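Local coordinates for protein putative ATPase Rv3679 (Mycobacterium tuberculosis H37Rv, PDB 6BS3) that forms, with its partner subunit, the heterodimeric BagAB ATPase complex, which hydrolyses ATP and is required for resistance to nitric oxide and elevated glycerol, at residues S16-V21 and A205-T210; L23-G28 and K197-N202; Q61-L66 and V88-I93; Q65-P70 and K78-E83; A97-Y102 and E123-I128. All coordinates share one frame; numbering follows the deposited sequence.

How the interactions relate
Four of the five contacts reach one mixed sheet of a P-loop ATPase domain, and the fifth joins two helices. Interactions 1 and 2 use the neighbouring parallel strands 204-210 and 23-28; their centres are about 8 Å apart, and the loop closed by interaction 2 nests inside that of interaction 1. Interactions 3 and 4, also with centres about 8 Å apart, share Gln65 and Leu66 and join the region of helix 62-66 to the antiparallel pair 86-92 and 77-82, at the sheet edge near the magnesium site. Interaction 5 follows interaction 3 in the chain, with centres about 20 Å apart, in a helical region away from the nucleotide that touches the partner subunit.

Interaction 1 of 5, residues S16-V21 and A205-T210; sequences SRLSGV and AIHLVT
Ala205, near the start of strand 204-210, receives both methyls of Val21 and one of Leu18, and this small apolar cluster is the tight part of the contact. Val21 CG2 lies 3.9 Å from Ala205 CB, while Val21 CG1 reaches back to the backbone, 3.8 Å from Ala205 N. The fork straddles the alanine because CG1 is anti to the backbone N (chi1 168°) and CG2 anti to the carbonyl carbon. From the preceding turn Leu18 adds CD2, 4.0 Å from Ala205 CB. Strand 204-210 is a parallel neighbour of strand 23-28 in the central sheet of this ArsA-family P-loop domain. Residues 16-20 coil in a helical turn, with Ser19 N to Ser16 O at 2.9 Å and Gly20 N to Arg17 O at 3.1 Å, and Val21 leads on toward strand 23-28. The contact therefore packs the chain leading into one strand against the beginning of its neighbour in the sheet. The approach of residues 16-21 to His207 is more distant: Leu18 CD1 comes to the ring edge, near its plane, 4.4 Å from His207 CE1. The rings of Trp14 and His24 also meet this imidazole, whose NE2 pairs with His24 ND1 and whose ND1 pairs with Ser236 N. On the solvent side, Ser16, Arg17 and Gly20 are exposed and make no contact with residues 205-210, whereas Leu18 and Val21 are buried against the strand.

Interaction 2 of 5, residues L23-G28 and K197-N202; sequences LHLVTG and KLLHSN
Leu23 and Leu199 meet through their CD2 methyls, 4.0 Å apart, in a contact whose cross-segment interactions are all apolar. The two side chains approach at a slant. Leu23 has CG anti to its backbone N (chi1 173°), which carries its CD2 toward the helix. The same Leu23 CD2 also touches Leu198 CD2 at 4.3 Å, and is thus approached by methyls of two successive helix residues. Further along the strand, Leu25 CD1 comes within 4.3 Å of Leu199 CD2. Leu23 and Leu25, two residues apart, therefore present their methyls on the same side of strand 23-28, toward the end of helix 188-200. Leu173 adds to the cluster by touching both Leu25 and Leu199, and Ile141 and Val145 of helix 130-146 pack on Leu23.

The polar interactions belong to the helix end rather than to the interface. Leu198 O accepts Ser201 OG at 2.8 Å and Ser201 N at 3.2 Å, both from the same face of the carbonyl plane. The hydroxyl donor lies 22° out of that plane, with a C=O...donor angle of 130°. Thr204 OG1 is a further hydrogen-bond partner of this carbonyl oxygen, close to where the chain enters strand 204-210.

Strand 23-28 leads into the P-loop, where Gly28 O bonds Lys34 NZ. With no hydrogen bond between the two segments, the helix end is seated on the strand by leucine methyl packing, while polar bonds at Leu198 O shape the turn that leaves it.

Interaction 3 of 5, residues Q61-L66 and V88-I93; sequences QGIAQL and VNALAI
Ile63 projects from helix 62-66 toward strand 86-92 and sets its two branches on different parts of it. CG2, anti to the backbone N, rests on Ala90, with CG2 to Ala90 CB at 3.9 Å. The longer branch runs on until CD1 stands 4.2 Å from Leu91 O, so the isoleucine covers both a side chain and the neighbouring backbone. Leu91 itself points its CB away from the helix.

At the N-cap position, Gln61 meets Ala92 with its amide. Its chain bends at chi2 (-71°), bringing OE1 and NE2 each 4.0 Å from Ala92 CB. The methyl is thus equally distant from both ends of the amide, a van der Waals contact. The carbonyl end has its polar partner outside the pair, OE1 accepting from Leu72 N, which helps to hold the amide beside the alanine. Ala90 and Ala92 point to the same side of the strand, and their small side chains are consistent with the close approach of the chain at the N-cap, where Gln61 CA and Ala92 CA are 6.5 Å apart.

Glu56 bonds Gly62 N and Ile63 N at the helix start. A short helix is thereby packed on one face of the parallel strand pair 51-56 and 86-92 of the P-loop NTPase sheet, with the Ile63 side chain about 9 Å from the bound magnesium ion.

Interaction 4 of 5, residues Q65-P70 and K78-E83; sequences QLFDVP and KIATAE
Helix 62-66 ends in a Schellman motif, in which Asp68 takes positive phi (52°) and two bonds reach back into the last turn; one, Asp68 N to Gln65 O, is weak, and the other, Val69 N to Ala64 O, spans 2.9 Å. Opposite, Ile79 and Ala80 both face Val88 in a classic beta bulge on strand 77-82. The segments come nearest at Phe67 and Ile79, whose CA atoms are 8.0 Å apart, and the bulge turns both Ile79 and Ala80 toward Phe67.

Ile79 lies over one face of the Phe67 ring. Its CG1 stands 3.6 Å from the ring centroid and 16° off the normal, a CH-pi contact. With CG1 anti to the backbone N (chi1 179°), the ethyl branch extends onto the ring; the branch is modelled too close to the ring at its terminal methyl, so the exact distance is uncertain, though its place over the face is clear. Ala80 meets the ring obliquely, its CB 4.0 Å from Phe67 CE2.

Leu324 and Leu327 of helix 324-336 also pack on Phe67. No hydrogen bond joins the two segments, and their association rests on the aromatic ring and its aliphatic neighbours, packed at a strand that is outermost within this chain.

Interaction 5 of 5, residues A97-Y102 and E123-I128; sequences AAFLEY and EFATTI
Phe99 of helix 95-107 reaches the facing helix 121-128 at two points, and the cross-segment contact is wholly van der Waals. Its CE2 lies 4.0 Å from Ala125 CB, where the ring comes to the small alanine obliquely. Nearer the backbone, Phe99 CB sits 4.2 Å from Thr126 CG2. The aromatic side chain spans the gap because CG is anti to the backbone N (chi1 -176°), swinging the ring toward the other helix; Phe99 CA and Thr126 CA are the closest pair of alpha carbons, 7.8 Å apart. Leu132 and Leu136 of helix 130-146 also pack on Phe99, joining a third helix to the cluster.

No hydrogen bond crosses between the two segments; the side-chain bonds of 123-128 run mainly back along its own helix. Thr127 OG1 donates to Glu123 O at 2.7 Å with a C=O...donor angle of 148°, its oxygen tilted 32° out of the carbonyl plane. The regular helical bond from Thr127 N to Glu123 O, 3.0 Å, arrives from the opposite face, so two donors of one residue bracket this carbonyl oxygen. Thr126 directs its CG2 methyl to Phe99, while its hydroxyl bonds the carbonyl of Val122 one turn earlier.

Ala125 and Phe124 also pack on apolar side chains of the partner subunit, placing this helix pair beside the interface of the assembly. With its hydroxyls engaged along the helix backbone, helix 121-128 meets Phe99 through methyl groups, and the inter-helix contact is hydrophobic in character.

Interaction 1 of 5, residues S16-V21 and A205-T210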
# COMPACT_ATOMS: atom_id res chain seq x y z
N SER A 16 12.97 -13.35 -25.35
CA SER A 16 12.75 -14.81 -25.49
C SER A 16 13.13 -15.66 -24.28
O SER A 16 12.43 -16.62 -23.98
CB SER A 16 13.46 -15.34 -26.73
OG SER A 16 12.68 -15.03 -27.87
N ARG A 17 14.24 -15.31 -23.61
CA ARG A 17 14.77 -15.98 -22.41
C ARG A 17 13.70 -16.13 -21.30
O ARG A 17 13.66 -17.16 -20.63
CB ARG A 17 16.03 -15.26 -21.88
CG ARG A 17 15.81 -13.84 -21.34
CD ARG A 17 17.06 -13.29 -20.68
NE ARG A 17 17.15 -11.83 -20.80
CZ ARG A 17 16.64 -10.97 -19.92
NH1 ARG A 17 15.99 -11.41 -18.85
NH2 ARG A 17 16.78 -9.66 -20.11
N LEU A 18 12.81 -15.13 -21.18
CA LEU A 18 11.70 -15.09 -20.23
C LEU A 18 10.63 -16.15 -20.51
O LEU A 18 9.83 -16.43 -19.63
CB LEU A 18 11.08 -13.68 -20.17
CG LEU A 18 11.97 -12.53 -19.68
CD1 LEU A 18 11.16 -11.26 -19.53
CD2 LEU A 18 12.69 -12.86 -18.35
N SER A 19 10.63 -16.76 -21.70
CA SER A 19 9.70 -17.84 -22.08
C SER A 19 10.17 -19.18 -21.52
O SER A 19 9.38 -20.10 -21.38
CB SER A 19 9.55 -17.93 -23.60
OG SER A 19 9.10 -16.70 -24.15
N GLY A 20 11.46 -19.27 -21.21
CA GLY A 20 12.07 -20.46 -20.62
C GLY A 20 11.96 -20.49 -19.11
O GLY A 20 12.19 -21.54 -18.50
N VAL A 21 11.62 -19.33 -18.48
CA VAL A 21 11.44 -19.16 -17.03
C VAL A 21 10.23 -20.01 -16.54
O VAL A 21 9.15 -19.94 -17.12
CB VAL A 21 11.28 -17.65 -16.64
CG1 VAL A 21 10.80 -17.47 -15.21
CG2 VAL A 21 12.58 -16.88 -16.87
N ALA A 205 12.66 -15.39 -12.66
CA ALA A 205 12.62 -13.98 -13.06
C ALA A 205 11.72 -13.23 -12.10
O ALA A 205 10.64 -13.71 -11.77
CB ALA A 205 12.11 -13.80 -14.49
N ILE A 206 12.18 -12.06 -11.65
CA ILE A 206 11.43 -11.16 -10.76
C ILE A 206 10.94 -9.97 -11.60
O ILE A 206 11.76 -9.25 -12.16
CB ILE A 206 12.28 -10.70 -9.54
CG1 ILE A 206 12.75 -11.91 -8.70
CG2 ILE A 206 11.53 -9.68 -8.67
CD1 ILE A 206 14.13 -11.86 -8.17
N HIS A 207 9.61 -9.82 -11.69
CA HIS A 207 8.93 -8.73 -12.40
C HIS A 207 8.50 -7.70 -11.36
O HIS A 207 8.10 -8.05 -10.25
CB HIS A 207 7.73 -9.24 -13.22
CG HIS A 207 8.06 -10.41 -14.09
ND1 HIS A 207 8.92 -10.29 -15.17
CD2 HIS A 207 7.69 -11.71 -13.97
CE1 HIS A 207 9.04 -11.51 -15.67
NE2 HIS A 207 8.30 -12.39 -14.99
N LEU A 208 8.64 -6.43 -11.71
CA LEU A 208 8.36 -5.33 -10.79
C LEU A 208 7.28 -4.44 -11.35
O LEU A 208 7.48 -3.74 -12.34
CB LEU A 208 9.64 -4.54 -10.47
CG LEU A 208 10.78 -5.35 -9.88
CD1 LEU A 208 11.78 -5.79 -10.96
CD2 LEU A 208 11.45 -4.61 -8.75
N VAL A 209 6.13 -4.50 -10.71
CA VAL A 209 4.99 -3.67 -11.06
C VAL A 209 5.21 -2.28 -10.46
O VAL A 209 5.62 -2.15 -9.31
CB VAL A 209 3.65 -4.30 -10.57
CG1 VAL A 209 2.46 -3.39 -10.86
CG2 VAL A 209 3.45 -5.67 -11.21
N THR A 210 4.94 -1.25 -11.25
CA THR A 210 5.03 0.15 -10.84
C THR A 210 3.89 0.96 -11.43
O THR A 210 3.29 0.56 -12.43
CB THR A 210 6.44 0.74 -11.16
OG1 THR A 210 6.59 1.97 -10.45
CG2 THR A 210 6.69 0.96 -12.66

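Interaction 2 of 5, residues L23-G28 and K197-N202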
# COMPACT_ATOMS: atom_id res chain seq x y z
N LEU A 23 9.65 -20.04 -12.93
CA LEU A 23 9.22 -19.33 -11.72
C LEU A 23 9.19 -17.83 -11.91
O LEU A 23 10.25 -17.22 -12.01
CB LEU A 23 10.08 -19.72 -10.49
CG LEU A 23 9.85 -18.91 -9.19
CD1 LEU A 23 8.42 -19.09 -8.66
CD2 LEU A 23 10.91 -19.22 -8.13
N HIS A 24 7.98 -17.24 -11.91
CA HIS A 24 7.80 -15.80 -12.08
C HIS A 24 7.40 -15.17 -10.78
O HIS A 24 6.39 -15.55 -10.20
CB HIS A 24 6.75 -15.47 -13.16
CG HIS A 24 7.12 -15.96 -14.53
ND1 HIS A 24 7.80 -15.14 -15.43
CD2 HIS A 24 6.91 -17.16 -15.10
CE1 HIS A 24 7.98 -15.88 -16.51
NE2 HIS A 24 7.46 -17.10 -16.36
N LEU A 25 8.20 -14.21 -10.29
CA LEU A 25 7.87 -13.54 -9.04
C LEU A 25 7.41 -12.13 -9.36
O LEU A 25 8.12 -11.40 -10.04
CB LEU A 25 9.07 -13.56 -8.06
CG LEU A 25 9.59 -14.92 -7.60
CD1 LEU A 25 11.09 -14.86 -7.36
CD2 LEU A 25 8.93 -15.34 -6.30
N VAL A 26 6.19 -11.77 -8.94
CA VAL A 26 5.58 -10.47 -9.22
C VAL A 26 5.60 -9.60 -7.97
O VAL A 26 4.84 -9.84 -7.01
CB VAL A 26 4.17 -10.57 -9.89
CG1 VAL A 26 3.64 -9.19 -10.27
CG2 VAL A 26 4.19 -11.49 -11.12
N THR A 27 6.51 -8.63 -7.97
CA THR A 27 6.65 -7.69 -6.86
C THR A 27 6.20 -6.28 -7.32
O THR A 27 5.68 -6.12 -8.43
CB THR A 27 8.04 -7.77 -6.20
OG1 THR A 27 7.99 -7.03 -4.97
CG2 THR A 27 9.15 -7.24 -7.08
N GLY A 28 6.34 -5.31 -6.43
CA GLY A 28 5.93 -3.93 -6.64
C GLY A 28 5.41 -3.33 -5.35
O GLY A 28 5.10 -4.06 -4.40
N LYS A 197 19.80 -22.18 -5.47
CA LYS A 197 20.16 -22.55 -6.85
C LYS A 197 19.03 -22.19 -7.81
O LYS A 197 19.30 -21.61 -8.85
CB LYS A 197 20.46 -24.06 -6.95
CG LYS A 197 21.94 -24.37 -6.97
CD LYS A 197 22.20 -25.86 -6.73
CE LYS A 197 22.70 -26.13 -5.33
NZ LYS A 197 22.66 -27.57 -4.98
N LEU A 198 17.76 -22.53 -7.44
CA LEU A 198 16.59 -22.23 -8.25
C LEU A 198 16.42 -20.73 -8.43
O LEU A 198 16.31 -20.27 -9.57
CB LEU A 198 15.30 -22.88 -7.69
CG LEU A 198 13.97 -22.46 -8.36
CD1 LEU A 198 13.91 -22.88 -9.82
CD2 LEU A 198 12.79 -23.04 -7.64
N LEU A 199 16.42 -19.96 -7.31
CA LEU A 199 16.24 -18.50 -7.31
C LEU A 199 17.25 -17.74 -8.15
O LEU A 199 16.87 -16.81 -8.84
CB LEU A 199 16.19 -17.93 -5.89
CG LEU A 199 15.01 -18.35 -5.02
CD1 LEU A 199 15.20 -17.87 -3.59
CD2 LEU A 199 13.67 -17.87 -5.62
N HIS A 200 18.52 -18.17 -8.11
CA HIS A 200 19.64 -17.54 -8.83
C HIS A 200 19.79 -18.00 -10.31
O HIS A 200 20.53 -17.37 -11.07
CB HIS A 200 20.96 -17.72 -8.04
CG HIS A 200 20.97 -16.86 -6.82
ND1 HIS A 200 20.29 -17.24 -5.66
CD2 HIS A 200 21.48 -15.62 -6.63
CE1 HIS A 200 20.42 -16.23 -4.82
NE2 HIS A 200 21.13 -15.23 -5.35
N SER A 201 19.02 -19.02 -10.75
CA SER A 201 19.10 -19.53 -12.11
C SER A 201 18.24 -18.77 -13.14
O SER A 201 17.46 -17.89 -12.78
CB SER A 201 18.76 -21.02 -12.15
OG SER A 201 17.35 -21.21 -12.05
N ASN A 202 18.39 -19.18 -14.42
CA ASN A 202 17.66 -18.71 -15.60
C ASN A 202 16.23 -19.30 -15.62
O ASN A 202 15.47 -19.01 -16.55
CB ASN A 202 18.44 -19.05 -16.90
CG ASN A 202 18.61 -20.53 -17.27
OD1 ASN A 202 17.96 -21.45 -16.75
ND2 ASN A 202 19.50 -20.78 -18.22

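Interaction 3 of 5, residues Q61-L66 and V88-I93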
# COMPACT_ATOMS: atom_id res chain seq x y z
N GLN A 61 -5.51 -13.90 1.28
CA GLN A 61 -6.61 -14.40 0.44
C GLN A 61 -6.92 -13.44 -0.75
O GLN A 61 -8.07 -13.30 -1.17
CB GLN A 61 -7.87 -14.73 1.30
CG GLN A 61 -7.74 -15.98 2.19
CD GLN A 61 -7.72 -17.30 1.45
OE1 GLN A 61 -8.08 -17.42 0.27
NE2 GLN A 61 -7.32 -18.34 2.13
N GLY A 62 -5.87 -12.81 -1.29
CA GLY A 62 -5.96 -11.90 -2.43
C GLY A 62 -6.46 -12.54 -3.71
O GLY A 62 -7.09 -11.86 -4.53
N ILE A 63 -6.17 -13.85 -3.91
CA ILE A 63 -6.65 -14.58 -5.10
C ILE A 63 -8.18 -14.73 -5.04
O ILE A 63 -8.86 -14.41 -6.02
CB ILE A 63 -5.94 -15.96 -5.32
CG1 ILE A 63 -4.42 -15.77 -5.57
CG2 ILE A 63 -6.60 -16.70 -6.49
CD1 ILE A 63 -3.55 -17.06 -5.39
N ALA A 64 -8.72 -15.21 -3.88
CA ALA A 64 -10.16 -15.38 -3.64
C ALA A 64 -10.90 -14.05 -3.82
O ALA A 64 -11.94 -14.01 -4.48
CB ALA A 64 -10.41 -15.94 -2.25
N GLN A 65 -10.32 -12.95 -3.29
CA GLN A 65 -10.84 -11.59 -3.39
C GLN A 65 -10.88 -11.12 -4.85
O GLN A 65 -11.88 -10.53 -5.28
CB GLN A 65 -9.97 -10.65 -2.54
CG GLN A 65 -10.61 -9.29 -2.27
CD GLN A 65 -9.64 -8.29 -1.67
OE1 GLN A 65 -8.50 -8.13 -2.12
NE2 GLN A 65 -10.10 -7.59 -0.65
N LEU A 66 -9.82 -11.40 -5.62
CA LEU A 66 -9.72 -11.06 -7.03
C LEU A 66 -10.77 -11.81 -7.87
O LEU A 66 -11.39 -11.21 -8.74
CB LEU A 66 -8.30 -11.41 -7.50
CG LEU A 66 -7.83 -10.95 -8.87
CD1 LEU A 66 -7.96 -9.45 -9.01
CD2 LEU A 66 -6.40 -11.34 -9.08
N VAL A 88 -5.41 -22.39 -15.22
CA VAL A 88 -4.77 -21.70 -14.12
C VAL A 88 -5.29 -22.30 -12.80
O VAL A 88 -6.48 -22.25 -12.53
CB VAL A 88 -4.93 -20.15 -14.16
CG1 VAL A 88 -4.25 -19.50 -12.95
CG2 VAL A 88 -4.37 -19.58 -15.47
N ASN A 89 -4.37 -22.87 -12.01
CA ASN A 89 -4.64 -23.39 -10.66
C ASN A 89 -4.23 -22.32 -9.65
O ASN A 89 -3.33 -21.53 -9.93
CB ASN A 89 -3.84 -24.67 -10.40
CG ASN A 89 -4.45 -25.91 -10.95
OD1 ASN A 89 -5.46 -25.87 -11.64
ND2 ASN A 89 -3.86 -27.06 -10.65
N ALA A 90 -4.87 -22.32 -8.46
CA ALA A 90 -4.56 -21.36 -7.40
C ALA A 90 -4.03 -22.03 -6.16
O ALA A 90 -4.56 -23.06 -5.75
CB ALA A 90 -5.79 -20.51 -7.05
N LEU A 91 -3.02 -21.43 -5.54
CA LEU A 91 -2.53 -21.92 -4.25
C LEU A 91 -2.38 -20.78 -3.23
O LEU A 91 -1.42 -20.02 -3.29
CB LEU A 91 -1.27 -22.81 -4.32
CG LEU A 91 -0.78 -23.35 -2.93
CD1 LEU A 91 -1.78 -24.38 -2.30
CD2 LEU A 91 0.62 -23.92 -3.02
N ALA A 92 -3.34 -20.66 -2.30
CA ALA A 92 -3.24 -19.68 -1.21
C ALA A 92 -2.48 -20.43 -0.11
O ALA A 92 -3.05 -21.34 0.50
CB ALA A 92 -4.64 -19.27 -0.74
N ILE A 93 -1.17 -20.17 0.03
CA ILE A 93 -0.37 -20.90 1.03
C ILE A 93 -0.85 -20.54 2.45
O ILE A 93 -0.98 -19.36 2.79
CB ILE A 93 1.18 -20.71 0.87
CG1 ILE A 93 1.69 -21.22 -0.50
CG2 ILE A 93 1.93 -21.40 2.04
CD1 ILE A 93 3.21 -20.79 -0.83

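Interaction 4 of 5, residues Q65-P70 and K78-E83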
# COMPACT_ATOMS: atom_id res chain seq x y z
N GLN A 65 -10.32 -12.95 -3.29
CA GLN A 65 -10.84 -11.59 -3.39
C GLN A 65 -10.88 -11.12 -4.85
O GLN A 65 -11.88 -10.53 -5.28
CB GLN A 65 -9.97 -10.65 -2.54
CG GLN A 65 -10.61 -9.29 -2.27
CD GLN A 65 -9.64 -8.29 -1.67
OE1 GLN A 65 -8.50 -8.13 -2.12
NE2 GLN A 65 -10.10 -7.59 -0.65
N LEU A 66 -9.82 -11.40 -5.62
CA LEU A 66 -9.72 -11.06 -7.03
C LEU A 66 -10.77 -11.81 -7.87
O LEU A 66 -11.39 -11.21 -8.74
CB LEU A 66 -8.30 -11.41 -7.50
CG LEU A 66 -7.83 -10.95 -8.87
CD1 LEU A 66 -7.96 -9.45 -9.01
CD2 LEU A 66 -6.40 -11.34 -9.08
N PHE A 67 -10.97 -13.12 -7.61
CA PHE A 67 -11.93 -13.95 -8.34
C PHE A 67 -13.34 -13.90 -7.74
O PHE A 67 -14.25 -14.57 -8.24
CB PHE A 67 -11.40 -15.39 -8.50
CG PHE A 67 -10.31 -15.47 -9.54
CD1 PHE A 67 -8.98 -15.25 -9.19
CD2 PHE A 67 -10.61 -15.69 -10.87
CE1 PHE A 67 -7.97 -15.27 -10.16
CE2 PHE A 67 -9.61 -15.72 -11.84
CZ PHE A 67 -8.29 -15.52 -11.47
N ASP A 68 -13.53 -13.05 -6.71
CA ASP A 68 -14.79 -12.83 -5.99
C ASP A 68 -15.42 -14.18 -5.48
O ASP A 68 -16.61 -14.47 -5.69
CB ASP A 68 -15.76 -11.96 -6.84
CG ASP A 68 -16.92 -11.40 -6.04
OD1 ASP A 68 -16.78 -11.24 -4.81
OD2 ASP A 68 -18.00 -11.15 -6.65
N VAL A 69 -14.59 -15.01 -4.84
CA VAL A 69 -15.00 -16.31 -4.31
C VAL A 69 -14.68 -16.38 -2.81
O VAL A 69 -13.79 -15.65 -2.36
CB VAL A 69 -14.40 -17.54 -5.07
CG1 VAL A 69 -15.04 -17.74 -6.44
CG2 VAL A 69 -12.87 -17.51 -5.14
N PRO A 70 -15.32 -17.30 -2.04
CA PRO A 70 -14.97 -17.47 -0.62
C PRO A 70 -13.48 -17.84 -0.41
O PRO A 70 -12.82 -18.28 -1.36
CB PRO A 70 -15.88 -18.63 -0.17
CG PRO A 70 -16.97 -18.66 -1.13
CD PRO A 70 -16.40 -18.23 -2.43
N LYS A 78 -8.29 -25.54 -9.55
CA LYS A 78 -8.53 -24.83 -10.80
C LYS A 78 -9.43 -23.63 -10.55
O LYS A 78 -10.53 -23.78 -10.02
CB LYS A 78 -9.15 -25.75 -11.85
CG LYS A 78 -9.22 -25.15 -13.24
CD LYS A 78 -10.00 -26.04 -14.19
CE LYS A 78 -9.89 -25.55 -15.63
NZ LYS A 78 -11.02 -26.03 -16.47
N ILE A 79 -8.96 -22.44 -10.92
CA ILE A 79 -9.74 -21.23 -10.71
C ILE A 79 -10.12 -20.53 -12.02
O ILE A 79 -11.06 -19.74 -12.05
CB ILE A 79 -8.98 -20.23 -9.82
CG1 ILE A 79 -9.80 -18.95 -9.64
CG2 ILE A 79 -7.61 -19.92 -10.40
CD1 ILE A 79 -9.56 -18.25 -8.31
N ALA A 80 -9.39 -20.83 -13.09
CA ALA A 80 -9.68 -20.19 -14.37
C ALA A 80 -9.22 -20.99 -15.60
O ALA A 80 -8.17 -21.63 -15.60
CB ALA A 80 -9.09 -18.79 -14.41
N THR A 81 -10.04 -20.92 -16.65
CA THR A 81 -9.77 -21.57 -17.93
C THR A 81 -9.06 -20.51 -18.78
O THR A 81 -9.59 -19.41 -18.96
CB THR A 81 -11.08 -22.11 -18.58
OG1 THR A 81 -11.60 -23.20 -17.80
CG2 THR A 81 -10.88 -22.59 -20.02
N ALA A 82 -7.85 -20.80 -19.25
CA ALA A 82 -7.13 -19.87 -20.12
C ALA A 82 -7.54 -20.15 -21.57
O ALA A 82 -8.21 -21.15 -21.83
CB ALA A 82 -5.64 -20.07 -19.96
N GLU A 83 -7.15 -19.28 -22.51
CA GLU A 83 -7.38 -19.41 -23.95
C GLU A 83 -6.94 -20.77 -24.49
O GLU A 83 -5.86 -21.26 -24.14
CB GLU A 83 -6.58 -18.32 -24.69
CG GLU A 83 -7.27 -16.98 -24.81
CD GLU A 83 -6.69 -16.08 -25.90
OE1 GLU A 83 -5.99 -16.60 -26.80
OE2 GLU A 83 -6.94 -14.85 -25.84

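Interaction 5 of 5, residues A97-Y102 and E123-I128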
# COMPACT_ATOMS: atom_id res chain seq x y z
N ALA A 97 -0.60 -24.49 8.22
CA ALA A 97 -0.63 -25.84 7.64
C ALA A 97 0.72 -26.21 7.02
O ALA A 97 1.12 -27.38 7.12
CB ALA A 97 -1.75 -25.95 6.60
N ALA A 98 1.46 -25.23 6.43
CA ALA A 98 2.81 -25.45 5.86
C ALA A 98 3.82 -25.78 6.97
O ALA A 98 4.69 -26.63 6.76
CB ALA A 98 3.27 -24.24 5.04
N PHE A 99 3.68 -25.16 8.15
CA PHE A 99 4.55 -25.43 9.30
C PHE A 99 4.33 -26.87 9.84
O PHE A 99 5.32 -27.55 10.14
CB PHE A 99 4.39 -24.36 10.40
CG PHE A 99 5.31 -24.53 11.60
CD1 PHE A 99 6.67 -24.75 11.42
CD2 PHE A 99 4.82 -24.46 12.89
CE1 PHE A 99 7.52 -24.93 12.52
CE2 PHE A 99 5.67 -24.61 13.99
CZ PHE A 99 7.01 -24.84 13.80
N LEU A 100 3.06 -27.34 9.91
CA LEU A 100 2.70 -28.71 10.33
C LEU A 100 3.22 -29.75 9.34
O LEU A 100 3.70 -30.80 9.75
CB LEU A 100 1.18 -28.88 10.52
CG LEU A 100 0.44 -27.96 11.49
CD1 LEU A 100 -1.01 -28.35 11.58
CD2 LEU A 100 1.02 -28.02 12.86
N GLU A 101 3.12 -29.45 8.03
CA GLU A 101 3.61 -30.27 6.92
C GLU A 101 5.13 -30.48 7.08
O GLU A 101 5.63 -31.58 6.91
CB GLU A 101 3.35 -29.50 5.62
CG GLU A 101 2.60 -30.24 4.52
CD GLU A 101 2.23 -29.37 3.33
OE1 GLU A 101 2.90 -28.34 3.07
OE2 GLU A 101 1.25 -29.73 2.64
N TYR A 102 5.85 -29.40 7.43
CA TYR A 102 7.29 -29.34 7.63
C TYR A 102 7.70 -30.15 8.86
O TYR A 102 8.58 -31.00 8.74
CB TYR A 102 7.70 -27.86 7.74
CG TYR A 102 9.13 -27.54 8.12
CD1 TYR A 102 10.07 -27.25 7.14
CD2 TYR A 102 9.49 -27.34 9.44
CE1 TYR A 102 11.37 -26.86 7.47
CE2 TYR A 102 10.78 -26.95 9.79
CZ TYR A 102 11.72 -26.71 8.80
OH TYR A 102 12.99 -26.32 9.14
N GLU A 123 0.69 -20.27 15.03
CA GLU A 123 0.52 -18.84 14.75
C GLU A 123 1.65 -18.08 15.43
O GLU A 123 2.28 -17.24 14.79
CB GLU A 123 -0.81 -18.32 15.32
CG GLU A 123 -2.04 -18.70 14.52
CD GLU A 123 -3.33 -18.75 15.32
OE1 GLU A 123 -3.75 -17.69 15.84
OE2 GLU A 123 -3.92 -19.85 15.42
N PHE A 124 1.93 -18.42 16.71
CA PHE A 124 2.97 -17.83 17.52
C PHE A 124 4.35 -18.01 16.91
O PHE A 124 5.00 -17.02 16.60
CB PHE A 124 2.90 -18.38 18.96
CG PHE A 124 3.88 -17.77 19.93
CD1 PHE A 124 3.60 -16.55 20.55
CD2 PHE A 124 5.07 -18.41 20.24
CE1 PHE A 124 4.51 -15.98 21.45
CE2 PHE A 124 5.98 -17.84 21.13
CZ PHE A 124 5.68 -16.63 21.74
N ALA A 125 4.78 -19.28 16.69
CA ALA A 125 6.07 -19.69 16.12
C ALA A 125 6.37 -19.03 14.77
O ALA A 125 7.50 -18.57 14.56
CB ALA A 125 6.13 -21.21 15.98
N THR A 126 5.37 -18.99 13.87
CA THR A 126 5.49 -18.36 12.54
C THR A 126 5.62 -16.83 12.68
O THR A 126 6.41 -16.22 11.96
CB THR A 126 4.38 -18.81 11.58
OG1 THR A 126 3.11 -18.69 12.22
CG2 THR A 126 4.56 -20.26 11.13
N THR A 127 4.90 -16.22 13.66
CA THR A 127 4.95 -14.77 13.94
C THR A 127 6.29 -14.33 14.57
O THR A 127 6.85 -13.33 14.13
CB THR A 127 3.75 -14.32 14.78
OG1 THR A 127 2.57 -14.65 14.06
CG2 THR A 127 3.75 -12.83 15.06
N ILE A 128 6.78 -15.07 15.58
CA ILE A 128 8.01 -14.72 16.31
C ILE A 128 9.31 -15.07 15.55
O ILE A 128 10.39 -14.63 15.96
CB ILE A 128 8.02 -15.30 17.77
CG1 ILE A 128 7.97 -16.84 17.81
CG2 ILE A 128 6.91 -14.67 18.63
CD1 ILE A 128 9.31 -17.49 18.04